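Local coordinates for protein chorismate mutase (Paraburkholderia phymatum, PDB 5TS9) that probably catalyses the rearrangement of chorismate to prephenate, as an all-helical chorismate mutase of the type II family that assembles from two subunits, at residues A[32-37]-A[96-101]; A[16-21]-A[123-128]; A[78-83]-A[163-168]. All coordinates share one frame; numbering follows the deposited sequence.

Contact 1: residues A[32-37]-A[96-101]; sequences VALSKW and GDAPAT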
ATOM      1  N   VAL A  32      -5.808 -10.139 -11.301  1.00 15.99           N
ATOM      2  CA  VAL A  32      -6.994  -9.335 -10.996  1.00 16.60           C
ATOM      3  C   VAL A  32      -6.921  -7.981 -11.715  1.00 18.53           C
ATOM      4  O   VAL A  32      -7.927  -7.487 -12.247  1.00 17.23           O
ATOM      5  CB  VAL A  32      -7.162  -9.186  -9.476  1.00 15.58           C
ATOM      6  CG1 VAL A  32      -8.204  -8.103  -9.169  1.00 16.96           C
ATOM      7  CG2 VAL A  32      -7.573 -10.564  -8.842  1.00 16.82           C
ATOM      8  N   ALA A  33      -5.727  -7.390 -11.784  1.00 16.89           N
ATOM      9  CA  ALA A  33      -5.530  -6.152 -12.544  1.00 19.69           C
ATOM     10  C   ALA A  33      -5.948  -6.320 -14.003  1.00 18.83           C
ATOM     11  O   ALA A  33      -6.653  -5.473 -14.553  1.00 24.88           O
ATOM     12  CB  ALA A  33      -4.067  -5.713 -12.463  1.00 14.99           C
ATOM     13  N   LEU A  34      -5.512  -7.406 -14.644  1.00 17.09           N
ATOM     14  CA  LEU A  34      -5.910  -7.677 -16.032  1.00 17.54           C
ATOM     15  C   LEU A  34      -7.423  -7.703 -16.183  1.00 27.33           C
ATOM     16  O   LEU A  34      -7.983  -7.115 -17.122  1.00 24.48           O
ATOM     17  CB  LEU A  34      -5.330  -9.017 -16.490  1.00 21.14           C
ATOM     18  CG  LEU A  34      -3.821  -9.144 -16.669  1.00 23.03           C
ATOM     19  CD1 LEU A  34      -3.442 -10.613 -16.962  1.00 24.76           C
ATOM     20  CD2 LEU A  34      -3.333  -8.197 -17.780  1.00 18.82           C
ATOM     21  N   SER A  35      -8.100  -8.415 -15.282  1.00 24.81           N
ATOM     22  CA  SER A  35      -9.548  -8.512 -15.365  1.00 22.58           C
ATOM     23  C   SER A  35     -10.197  -7.147 -15.212  1.00 21.44           C
ATOM     24  O   SER A  35     -11.161  -6.821 -15.914  1.00 21.04           O
ATOM     25  CB  SER A  35     -10.066  -9.468 -14.295  1.00 28.14           C
ATOM     26  OG  SER A  35     -11.484  -9.408 -14.238  1.00 29.90           O
ATOM     27  N   LYS A  36      -9.697  -6.338 -14.281  1.00 24.60           N
ATOM     28  CA  LYS A  36     -10.269  -5.015 -14.075  1.00 18.17           C
ATOM     29  C   LYS A  36      -9.917  -4.074 -15.222  1.00 20.27           C
ATOM     30  O   LYS A  36     -10.696  -3.174 -15.536  1.00 20.97           O
ATOM     31  CB  LYS A  36      -9.811  -4.455 -12.730  1.00 21.70           C
ATOM     32  CG  LYS A  36     -10.504  -5.176 -11.568  1.00 20.94           C
ATOM     33  CD  LYS A  36     -10.070  -4.656 -10.221  1.00 21.83           C
ATOM     34  CE  LYS A  36     -10.805  -5.402  -9.089  1.00 23.47           C
ATOM     35  NZ  LYS A  36     -10.008  -5.274  -7.799  1.00 25.05           N
ATOM     36  N   TRP A  37      -8.773  -4.288 -15.872  1.00 17.99           N
ATOM     37  CA  TRP A  37      -8.457  -3.562 -17.095  1.00 18.43           C
ATOM     38  C   TRP A  37      -9.456  -3.895 -18.206  1.00 19.96           C
ATOM     39  O   TRP A  37      -9.913  -3.000 -18.927  1.00 26.47           O
ATOM     40  CB  TRP A  37      -7.017  -3.887 -17.532  1.00 17.98           C
ATOM     41  CG  TRP A  37      -6.628  -3.351 -18.918  1.00 20.34           C
ATOM     42  CD1 TRP A  37      -6.803  -3.971 -20.132  1.00 25.79           C
ATOM     43  CD2 TRP A  37      -5.992  -2.099 -19.199  1.00 25.15           C
ATOM     44  NE1 TRP A  37      -6.321  -3.169 -21.147  1.00 25.16           N
ATOM     45  CE2 TRP A  37      -5.822  -2.015 -20.597  1.00 28.58           C
ATOM     46  CE3 TRP A  37      -5.556  -1.032 -18.396  1.00 19.50           C
ATOM     47  CZ2 TRP A  37      -5.220  -0.912 -21.214  1.00 29.85           C
ATOM     48  CZ3 TRP A  37      -4.956   0.056 -19.010  1.00 20.93           C
ATOM     49  CH2 TRP A  37      -4.803   0.112 -20.407  1.00 24.00           C
ATOM     50  N   GLY A  96      -1.026   2.681 -22.830  1.00 20.04           N
ATOM     51  CA  GLY A  96      -2.139   2.494 -23.741  1.00 21.06           C
ATOM     52  C   GLY A  96      -2.595   1.069 -23.931  1.00 26.12           C
ATOM     53  O   GLY A  96      -3.543   0.838 -24.697  1.00 25.82           O
ATOM     54  N   ASP A  97      -1.943   0.102 -23.283  1.00 24.05           N
ATOM     55  CA  ASP A  97      -2.331  -1.298 -23.404  0.56 27.05           C
ATOM     56  C   ASP A  97      -1.752  -2.072 -22.228  1.00 29.98           C
ATOM     57  O   ASP A  97      -0.752  -1.665 -21.628  1.00 27.46           O
ATOM     58  CB  ASP A  97      -1.857  -1.908 -24.730  0.56 33.71           C
ATOM     59  CG  ASP A  97      -2.726  -3.075 -25.200  0.56 35.38           C
ATOM     60  OD1 ASP A  97      -3.642  -3.516 -24.456  0.56 33.13           O
ATOM     61  OD2 ASP A  97      -2.486  -3.548 -26.330  0.56 40.33           O
ATOM     62  N   ALA A  98      -2.405  -3.187 -21.904  1.00 30.83           N
ATOM     63  CA  ALA A  98      -2.000  -4.146 -20.897  1.00 18.91           C
ATOM     64  C   ALA A  98      -1.385  -5.361 -21.568  1.00 22.77           C
ATOM     65  O   ALA A  98      -1.635  -5.615 -22.751  1.00 25.79           O
ATOM     66  CB  ALA A  98      -3.207  -4.568 -20.059  1.00 19.89           C
ATOM     67  N   PRO A  99      -0.560  -6.137 -20.854  1.00 22.94           N
ATOM     68  CA  PRO A  99       0.007  -7.360 -21.449  1.00 21.48           C
ATOM     69  C   PRO A  99      -1.076  -8.281 -22.009  1.00 27.65           C
ATOM     70  O   PRO A  99      -2.226  -8.278 -21.560  1.00 24.68           O
ATOM     71  CB  PRO A  99       0.763  -8.013 -20.280  1.00 24.30           C
ATOM     72  CG  PRO A  99       0.472  -7.199 -19.065  1.00 26.64           C
ATOM     73  CD  PRO A  99      -0.006  -5.861 -19.513  1.00 24.81           C
ATOM     74  N   ALA A 100      -0.702  -9.058 -23.025  1.00 27.93           N
ATOM     75  CA  ALA A 100      -1.590 -10.037 -23.641  1.00 34.98           C
ATOM     76  C   ALA A 100      -1.633 -11.379 -22.889  1.00 36.22           C
ATOM     77  O   ALA A 100      -2.039 -12.388 -23.474  1.00 36.94           O
ATOM     78  CB  ALA A 100      -1.177 -10.283 -25.094  1.00 30.36           C
ATOM     79  N   THR A 101      -1.208 -11.417 -21.640  1.00 31.31           N
ATOM     80  CA  THR A 101      -1.296 -12.633 -20.847  1.00 35.86           C
ATOM     81  C   THR A 101      -2.721 -13.192 -20.884  1.00 36.39           C
ATOM     82  O   THR A 101      -3.691 -12.428 -20.754  1.00 30.03           O
ATOM     83  CB  THR A 101      -0.893 -12.336 -19.403  1.00 34.23           C
ATOM     84  OG1 THR A 101       0.301 -11.548 -19.396  1.00 34.76           O
ATOM     85  CG2 THR A 101      -0.663 -13.625 -18.634  1.00 34.03           C
TER
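Pro99 O, 3.9 Å from Leu34 CD2, accepts a hydrogen bond from Arg103 NH1, as does Thr101 O, so that one arginine nitrogen bonds two carbonyls of the loop. In this all-helical fold of the chorismate mutase type II family, the contact is a helix-to-loop packing at the surface: segment 32-37, in helix 16-39, meets segment 96-101, the start of the connection from helix 67-95 to helix 106-128. No hydrogen bond joins the two segments, so apolar contact carries the interface. The two methyls of Leu34 divide the loop between them. CD2 also rests 4.1 Å from Pro99 CG, at the proline ring, while CD1 lies 3.9 Å from Thr101 CB. The leucine and threonine side chains cross at about a right angle. Trp92 of helix 67-95 packs against Leu34, Ala98 and Pro99 alike, and so ties both sides of the contact to a third element. One helical turn after Leu34, the Trp37 indole reaches out to the loop; its CG stands anti to the backbone N (chi1 171°). Trp37 CZ2 runs close to the loop backbone, 3.6 Å from Asp97 CA, whereas Gly96 O sits at the ring edge, near its plane. Gly96 breaks the end of helix 67-95 with a positive phi of 95°, which suits glycine because a CB there would press on the preceding carbonyl. A CH-pi contact lies over the indole face: Ala98 CB stands 3.5 Å from the centroid of the Trp37 five-membered ring and only 6° off the ring normal, with Trp37 NE1 and CD1 each 3.6 Å from that methyl.

Contact 2: residues A[16-21]-A[123-128]; sequences VPLVRS and QNLQSV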
ATOM      1  N   VAL A  16      10.482 -18.129   5.794  1.00 23.13           N
ATOM      2  CA  VAL A  16      10.429 -18.192   4.331  1.00 25.70           C
ATOM      3  C   VAL A  16       9.143 -18.843   3.828  1.00 20.51           C
ATOM      4  O   VAL A  16       8.544 -18.312   2.884  1.00 20.17           O
ATOM      5  CB  VAL A  16      11.660 -18.901   3.753  1.00 28.82           C
ATOM      6  CG1 VAL A  16      11.389 -19.316   2.320  1.00 27.42           C
ATOM      7  CG2 VAL A  16      12.855 -17.973   3.814  1.00 29.79           C
ATOM      8  N   PRO A  17       8.689 -19.986   4.372  1.00 24.10           N
ATOM      9  CA  PRO A  17       7.404 -20.533   3.896  1.00 22.65           C
ATOM     10  C   PRO A  17       6.220 -19.591   4.104  1.00 24.70           C
ATOM     11  O   PRO A  17       5.338 -19.508   3.238  1.00 22.13           O
ATOM     12  CB  PRO A  17       7.259 -21.838   4.701  1.00 24.02           C
ATOM     13  CG  PRO A  17       8.658 -22.223   5.052  1.00 24.89           C
ATOM     14  CD  PRO A  17       9.352 -20.911   5.313  1.00 24.72           C
ATOM     15  N   LEU A  18       6.175 -18.863   5.220  1.00 19.88           N
ATOM     16  CA  LEU A  18       5.117 -17.875   5.408  1.00 18.93           C
ATOM     17  C   LEU A  18       5.202 -16.769   4.358  1.00 20.79           C
ATOM     18  O   LEU A  18       4.198 -16.425   3.716  1.00 17.90           O
ATOM     19  CB  LEU A  18       5.200 -17.290   6.823  1.00 19.73           C
ATOM     20  CG  LEU A  18       4.279 -16.105   7.167  1.00 18.41           C
ATOM     21  CD1 LEU A  18       2.847 -16.453   6.870  1.00 18.29           C
ATOM     22  CD2 LEU A  18       4.448 -15.745   8.641  1.00 19.03           C
ATOM     23  N   VAL A  19       6.401 -16.207   4.158  1.00 18.00           N
ATOM     24  CA  VAL A  19       6.579 -15.109   3.202  1.00 16.83           C
ATOM     25  C   VAL A  19       6.312 -15.595   1.788  1.00 19.13           C
ATOM     26  O   VAL A  19       5.777 -14.863   0.953  1.00 15.90           O
ATOM     27  CB  VAL A  19       7.996 -14.508   3.355  1.00 21.13           C
ATOM     28  CG1 VAL A  19       8.319 -13.500   2.238  1.00 20.43           C
ATOM     29  CG2 VAL A  19       8.124 -13.832   4.708  1.00 20.47           C
ATOM     30  N   ARG A  20       6.660 -16.850   1.503  1.00 19.13           N
ATOM     31  CA  ARG A  20       6.354 -17.429   0.202  1.00 25.24           C
ATOM     32  C   ARG A  20       4.844 -17.479  -0.039  1.00 17.53           C
ATOM     33  O   ARG A  20       4.374 -17.135  -1.124  1.00 19.46           O
ATOM     34  CB  ARG A  20       6.981 -18.824   0.128  1.00 25.29           C
ATOM     35  CG  ARG A  20       7.108 -19.403  -1.253  1.00 37.81           C
ATOM     36  CD  ARG A  20       7.852 -20.736  -1.150  1.00 50.97           C
ATOM     37  NE  ARG A  20       9.304 -20.589  -0.997  1.00 55.01           N
ATOM     38  CZ  ARG A  20      10.060 -21.385  -0.245  1.00 58.44           C
ATOM     39  NH1 ARG A  20       9.507 -22.367   0.458  1.00 61.07           N
ATOM     40  NH2 ARG A  20      11.372 -21.200  -0.184  1.00 62.25           N
ATOM     41  N   SER A  21       4.062 -17.883   0.969  1.00 19.05           N
ATOM     42  CA  SER A  21       2.618 -17.959   0.781  0.56 17.34           C
ATOM     43  C   SER A  21       2.025 -16.574   0.537  1.00 22.00           C
ATOM     44  O   SER A  21       1.156 -16.406  -0.331  1.00 22.24           O
ATOM     45  CB  SER A  21       1.965 -18.639   1.987  0.56 19.55           C
ATOM     46  OG  SER A  21       2.296 -17.985   3.202  0.56 19.46           O
ATOM     47  N   GLN A 123      -1.771 -21.458   8.344  1.00 23.15           N
ATOM     48  CA  GLN A 123      -1.004 -22.606   8.823  1.00 26.21           C
ATOM     49  C   GLN A 123       0.452 -22.225   9.048  1.00 24.83           C
ATOM     50  O   GLN A 123       1.069 -22.638  10.038  1.00 26.36           O
ATOM     51  CB  GLN A 123      -1.109 -23.770   7.835  1.00 30.69           C
ATOM     52  CG  GLN A 123      -0.270 -24.990   8.241  1.00 41.26           C
ATOM     53  CD  GLN A 123      -0.663 -25.547   9.609  1.00 54.20           C
ATOM     54  OE1 GLN A 123       0.115 -25.476  10.569  1.00 61.14           O
ATOM     55  NE2 GLN A 123      -1.871 -26.101   9.705  1.00 51.56           N
ATOM     56  N   ASN A 124       1.011 -21.418   8.141  1.00 22.58           N
ATOM     57  CA  ASN A 124       2.388 -20.954   8.276  1.00 22.24           C
ATOM     58  C   ASN A 124       2.549 -19.982   9.444  1.00 24.23           C
ATOM     59  O   ASN A 124       3.570 -20.012  10.139  1.00 23.32           O
ATOM     60  CB  ASN A 124       2.826 -20.295   6.968  1.00 21.08           C
ATOM     61  CG  ASN A 124       3.020 -21.308   5.852  1.00 41.58           C
ATOM     62  OD1 ASN A 124       3.273 -22.481   6.118  1.00 41.39           O
ATOM     63  ND2 ASN A 124       2.904 -20.868   4.609  1.00 40.00           N
ATOM     64  N   LEU A 125       1.576 -19.089   9.651  1.00 22.87           N
ATOM     65  CA  LEU A 125       1.627 -18.196  10.813  1.00 26.67           C
ATOM     66  C   LEU A 125       1.705 -18.985  12.106  1.00 30.07           C
ATOM     67  O   LEU A 125       2.511 -18.682  13.001  1.00 29.32           O
ATOM     68  CB  LEU A 125       0.392 -17.310  10.836  1.00 27.84           C
ATOM     69  CG  LEU A 125       0.454 -15.995  10.098  1.00 29.08           C
ATOM     70  CD1 LEU A 125      -0.968 -15.525   9.843  1.00 30.66           C
ATOM     71  CD2 LEU A 125       1.232 -15.000  10.923  1.00 27.56           C
ATOM     72  N   GLN A 126       0.830 -19.980  12.237  1.00 31.51           N
ATOM     73  CA  GLN A 126       0.856 -20.860  13.395  1.00 32.19           C
ATOM     74  C   GLN A 126       2.213 -21.542  13.538  1.00 36.72           C
ATOM     75  O   GLN A 126       2.789 -21.577  14.630  1.00 32.46           O
ATOM     76  CB  GLN A 126      -0.265 -21.889  13.273  1.00 34.51           C
ATOM     77  CG  GLN A 126      -0.292 -22.891  14.402  1.00 34.90           C
ATOM     78  CD  GLN A 126      -1.428 -23.874  14.251  1.00 41.41           C
ATOM     79  OE1 GLN A 126      -1.771 -24.276  13.140  1.00 40.78           O
ATOM     80  NE2 GLN A 126      -2.033 -24.249  15.368  1.00 46.41           N
ATOM     81  N   SER A 127       2.748 -22.074  12.439  1.00 25.85           N
ATOM     82  CA  SER A 127       4.030 -22.769  12.505  1.00 33.03           C
ATOM     83  C   SER A 127       5.154 -21.868  13.003  1.00 34.58           C
ATOM     84  O   SER A 127       6.073 -22.347  13.669  1.00 31.63           O
ATOM     85  CB  SER A 127       4.398 -23.339  11.137  1.00 30.32           C
ATOM     86  OG  SER A 127       3.480 -24.333  10.742  1.00 35.38           O
ATOM     87  N   VAL A 128       5.110 -20.568  12.701  1.00 30.22           N
ATOM     88  CA  VAL A 128       6.219 -19.688  13.059  1.00 25.03           C
ATOM     89  C   VAL A 128       5.904 -18.839  14.291  1.00 32.89           C
ATOM     90  O   VAL A 128       6.704 -17.974  14.669  1.00 32.28           O
ATOM     91  CB  VAL A 128       6.638 -18.816  11.862  1.00 32.68           C
ATOM     92  CG1 VAL A 128       5.737 -17.588  11.714  1.00 28.96           C
ATOM     93  CG2 VAL A 128       8.086 -18.430  11.975  1.00 36.86           C
TER
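Leu18 and Asn124 bring two antiparallel helices together, their side chains sliding past each other in opposite directions where the backbones come nearest, with Leu18 CA 5.0 Å from Asn124 CA. The local axes approach to 8.8 Å at 159°, an antiparallel helix pair in this all-helical fold. The apolar part centres on Leu18, whose CG is anti to the backbone N (chi1 173°). Leu18 CB and CD1 each lie 3.8 Å from Asn124 CB, and Leu18 CD2 lies 3.8 Å from Val128 CG1 and 4.0 Å from Leu125 CD2. Thus one leucine touches three residues of helix 106-128, the neighbours Asn124 and Leu125 and, one turn on, Val128, crossing Leu125 obliquely and Val128 at about a right angle. The polar part is slight. Asn124 ND2 gives a weak hydrogen bond to Ser21 OG, 3.3 Å long, and even this depends on one of two modelled positions of the serine. Pro17 O is as near as 3.1 Å to Asn124 ND2, but the angle is too poor for a bond; that carbonyl serves the backbone N of Ser21 instead. Beyond the pair, Val19 packs on Ala144, Val145 and Val148 of helix 137-151, Ser21 also meets Ser120 and Ile121 one turn earlier in helix 106-128, and Leu18 touches Ile169 in the C-terminal tail, so helix 16-39 begins wedged between helices 106-128 and 137-151.

Contact 3: residues A[78-83]-A[163-168]; sequences VEANKE and DRAVAR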
ATOM      1  N   VAL A  78      -4.722  -7.548   1.748  1.00 13.57           N
ATOM      2  CA  VAL A  78      -5.541  -6.926   0.713  0.51 13.49           C
ATOM      3  C   VAL A  78      -4.967  -5.568   0.314  1.00 12.87           C
ATOM      4  O   VAL A  78      -5.012  -5.206  -0.860  1.00 17.26           O
ATOM      5  CB  VAL A  78      -7.015  -6.834   1.146  0.51 18.50           C
ATOM      6  CG1 VAL A  78      -7.568  -8.217   1.402  0.51 20.31           C
ATOM      7  CG2 VAL A  78      -7.157  -5.983   2.372  0.51 14.52           C
ATOM      8  N   GLU A  79      -4.352  -4.833   1.242  1.00 12.74           N
ATOM      9  CA  GLU A  79      -3.724  -3.560   0.877  0.54 12.29           C
ATOM     10  C   GLU A  79      -2.506  -3.773  -0.013  1.00 11.78           C
ATOM     11  O   GLU A  79      -2.258  -2.990  -0.931  1.00 15.41           O
ATOM     12  CB  GLU A  79      -3.321  -2.773   2.129  0.54 12.47           C
ATOM     13  CG  GLU A  79      -4.487  -2.311   2.977  0.54 18.77           C
ATOM     14  CD  GLU A  79      -5.390  -1.348   2.242  0.54 18.23           C
ATOM     15  OE1 GLU A  79      -4.874  -0.525   1.456  0.54 24.38           O
ATOM     16  OE2 GLU A  79      -6.613  -1.410   2.441  0.54 16.14           O
ATOM     17  N   ALA A  80      -1.706  -4.809   0.256  1.00 11.80           N
ATOM     18  CA  ALA A  80      -0.566  -5.050  -0.625  1.00 11.92           C
ATOM     19  C   ALA A  80      -1.052  -5.421  -2.024  1.00 14.87           C
ATOM     20  O   ALA A  80      -0.478  -4.995  -3.033  1.00 12.07           O
ATOM     21  CB  ALA A  80       0.323  -6.158  -0.054  1.00 11.73           C
ATOM     22  N   ASN A  81      -2.129  -6.193  -2.090  1.00 11.79           N
ATOM     23  CA  ASN A  81      -2.687  -6.585  -3.380  1.00 14.43           C
ATOM     24  C   ASN A  81      -3.186  -5.366  -4.155  1.00 19.02           C
ATOM     25  O   ASN A  81      -2.920  -5.228  -5.353  1.00 21.09           O
ATOM     26  CB  ASN A  81      -3.800  -7.608  -3.147  1.00 12.56           C
ATOM     27  CG  ASN A  81      -3.871  -8.653  -4.254  1.00 17.93           C
ATOM     28  OD1 ASN A  81      -4.465  -8.416  -5.307  1.00 16.57           O
ATOM     29  ND2 ASN A  81      -3.259  -9.803  -4.021  1.00 16.92           N
ATOM     30  N   LYS A  82      -3.903  -4.461  -3.487  1.00 13.56           N
ATOM     31  CA  LYS A  82      -4.329  -3.231  -4.158  1.00 15.19           C
ATOM     32  C   LYS A  82      -3.137  -2.371  -4.585  1.00 13.41           C
ATOM     33  O   LYS A  82      -3.175  -1.756  -5.648  1.00 16.29           O
ATOM     34  CB  LYS A  82      -5.279  -2.435  -3.256  1.00 15.54           C
ATOM     35  CG  LYS A  82      -6.531  -3.247  -2.855  1.00 19.27           C
ATOM     36  CD  LYS A  82      -7.591  -2.396  -2.157  1.00 19.56           C
ATOM     37  CE  LYS A  82      -7.105  -1.945  -0.796  1.00 15.04           C
ATOM     38  NZ  LYS A  82      -8.197  -1.158  -0.091  1.00 21.11           N
ATOM     39  N   GLU A  83      -2.077  -2.304  -3.770  1.00 15.00           N
ATOM     40  CA  GLU A  83      -0.867  -1.572  -4.161  0.52 14.99           C
ATOM     41  C   GLU A  83      -0.375  -2.009  -5.535  1.00 15.26           C
ATOM     42  O   GLU A  83      -0.046  -1.184  -6.399  1.00 15.69           O
ATOM     43  CB  GLU A  83       0.228  -1.796  -3.114  0.52 10.93           C
ATOM     44  CG  GLU A  83       1.573  -1.209  -3.469  0.52 12.33           C
ATOM     45  CD  GLU A  83       2.598  -1.320  -2.333  0.52 17.14           C
ATOM     46  OE1 GLU A  83       3.710  -0.790  -2.483  0.52 11.28           O
ATOM     47  OE2 GLU A  83       2.295  -1.933  -1.288  0.52 15.00           O
ATOM     48  N   ASP A 163       6.849  -6.342   1.045  1.00 13.69           N
ATOM     49  CA  ASP A 163       7.185  -5.674   2.310  1.00 13.65           C
ATOM     50  C   ASP A 163       5.940  -5.105   2.995  1.00 16.55           C
ATOM     51  O   ASP A 163       5.872  -5.057   4.229  1.00 15.72           O
ATOM     52  CB  ASP A 163       8.183  -4.537   2.076  1.00 14.54           C
ATOM     53  CG  ASP A 163       9.636  -5.022   1.823  1.00 22.06           C
ATOM     54  OD1 ASP A 163      10.093  -6.037   2.405  1.00 16.26           O
ATOM     55  OD2 ASP A 163      10.335  -4.333   1.054  1.00 20.61           O
ATOM     56  N   ARG A 164       4.952  -4.651   2.217  1.00 13.10           N
ATOM     57  CA  ARG A 164       3.691  -4.206   2.803  1.00 16.69           C
ATOM     58  C   ARG A 164       2.920  -5.385   3.381  1.00 16.24           C
ATOM     59  O   ARG A 164       2.316  -5.281   4.458  1.00 16.77           O
ATOM     60  CB  ARG A 164       2.851  -3.475   1.738  1.00 12.66           C
ATOM     61  CG  ARG A 164       1.453  -3.017   2.208  1.00 11.94           C
ATOM     62  CD  ARG A 164       1.574  -1.852   3.202  1.00 16.06           C
ATOM     63  NE  ARG A 164       0.296  -1.369   3.726  1.00 19.47           N
ATOM     64  CZ  ARG A 164      -0.362  -1.957   4.719  1.00 21.51           C
ATOM     65  NH1 ARG A 164       0.130  -3.066   5.272  1.00 18.43           N
ATOM     66  NH2 ARG A 164      -1.517  -1.449   5.149  1.00 19.81           N
ATOM     67  N   ALA A 165       2.946  -6.530   2.692  1.00 12.60           N
ATOM     68  CA  ALA A 165       2.137  -7.665   3.138  1.00 12.91           C
ATOM     69  C   ALA A 165       2.645  -8.272   4.445  1.00 17.12           C
ATOM     70  O   ALA A 165       1.839  -8.733   5.258  1.00 18.18           O
ATOM     71  CB  ALA A 165       2.082  -8.734   2.047  1.00 12.86           C
ATOM     72  N   VAL A 166       3.956  -8.277   4.677  1.00 14.60           N
ATOM     73  CA  VAL A 166       4.546  -8.910   5.860  1.00 14.69           C
ATOM     74  C   VAL A 166       4.557  -7.975   7.067  1.00 15.07           C
ATOM     75  O   VAL A 166       5.134  -8.299   8.115  1.00 15.88           O
ATOM     76  CB  VAL A 166       5.981  -9.384   5.561  1.00 15.07           C
ATOM     77  CG1 VAL A 166       5.982 -10.381   4.410  1.00 14.90           C
ATOM     78  CG2 VAL A 166       6.891  -8.179   5.273  1.00 14.94           C
ATOM     79  N   ALA A 167       3.916  -6.812   6.916  1.00 17.25           N
ATOM     80  CA  ALA A 167       4.012  -5.710   7.879  1.00 19.10           C
ATOM     81  C   ALA A 167       3.828  -6.137   9.334  1.00 20.53           C
ATOM     82  O   ALA A 167       4.515  -5.624  10.231  1.00 17.90           O
ATOM     83  CB  ALA A 167       2.975  -4.644   7.515  1.00 14.72           C
ATOM     84  N   ARG A 168       2.878  -7.017   9.614  1.00 17.81           N
ATOM     85  CA  ARG A 168       2.583  -7.329  11.012  1.00 18.16           C
ATOM     86  C   ARG A 168       2.730  -8.820  11.325  1.00 22.32           C
ATOM     87  O   ARG A 168       2.044  -9.359  12.199  1.00 19.21           O
ATOM     88  CB  ARG A 168       1.200  -6.803  11.384  1.00 18.93           C
ATOM     89  CG  ARG A 168       1.114  -5.299  11.133  1.00 24.51           C
ATOM     90  CD  ARG A 168      -0.156  -4.675  11.647  1.00 26.76           C
ATOM     91  NE  ARG A 168      -1.193  -4.749  10.636  1.00 19.97           N
ATOM     92  CZ  ARG A 168      -2.378  -4.153  10.732  1.00 21.16           C
ATOM     93  NH1 ARG A 168      -2.688  -3.430  11.809  1.00 19.68           N
ATOM     94  NH2 ARG A 168      -3.247  -4.276   9.741  1.00 18.04           N
TER
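This is a buried packing of helix on helix end near the middle of the chain, where Ala80 and Ala165 let helix 67-95 lie close to the last turn of helix 156-165. The two alanine methyls meet directly, Ala80 CB to Ala165 CB at 3.8 Å, and their CA atoms are 5.3 Å apart, an approach that small side chains permit. Leu26 of helix 16-39 packs on Ala80 as well. Arg164 carries most of the rest. With CG anti to the backbone N and the chain bent at chi2 (71°), its aliphatic part passes Ala80, Arg164 CG lying 4.0 Å from Ala80 CA. The guanidinium then lies beside Glu79, the two side chains pointing the same way: Glu79 CB sits over one guanidinium face, displaced toward its rim, 3.8 Å from Arg164 NH2. Glu83 crosses Arg164 obliquely, and its OE2, in one of two modelled positions, meets Arg164 CB at 3.4 Å. The polar ends pair with other residues. Arg164 NH1 forms a salt bridge with Asp76, and Lys82 NZ pairs with Glu79 OE2 at 3.0 Å and with Glu49. Arg164 NE is buried with no partner in the model. In their own subunit Glu79 OE1 and Arg164 NH2 stay 5.1 Å apart and form no bond. Across the dimer interface, however, Arg164 NH2 bridges to Glu79 of the second subunit and Glu79 OE1 to Arg164 of that subunit, so these reciprocal salt bridges probably help to hold the two subunits together.

Along the chain the segments run 16-21, 32-37, 78-83, 96-101, 123-128 and 163-168. Both segments of contact 1 fall between those of contact 2, whereas contact 3 alternates with both. Contacts 1 and 2 share helix 16-39 yet lie across the centre of the chain from each other, about 30 Å apart between centres. Contact 3 lies closer to the middle, its centre about 21 Å from that of contact 1 and 15 Å from that of contact 2, which it touches through Val19 CG2 and Val166 CG1 at 4.1 Å. Helix 16-39 thus spans the subunit, while contact 3 lies in the subunit interior and also reaches the second subunit.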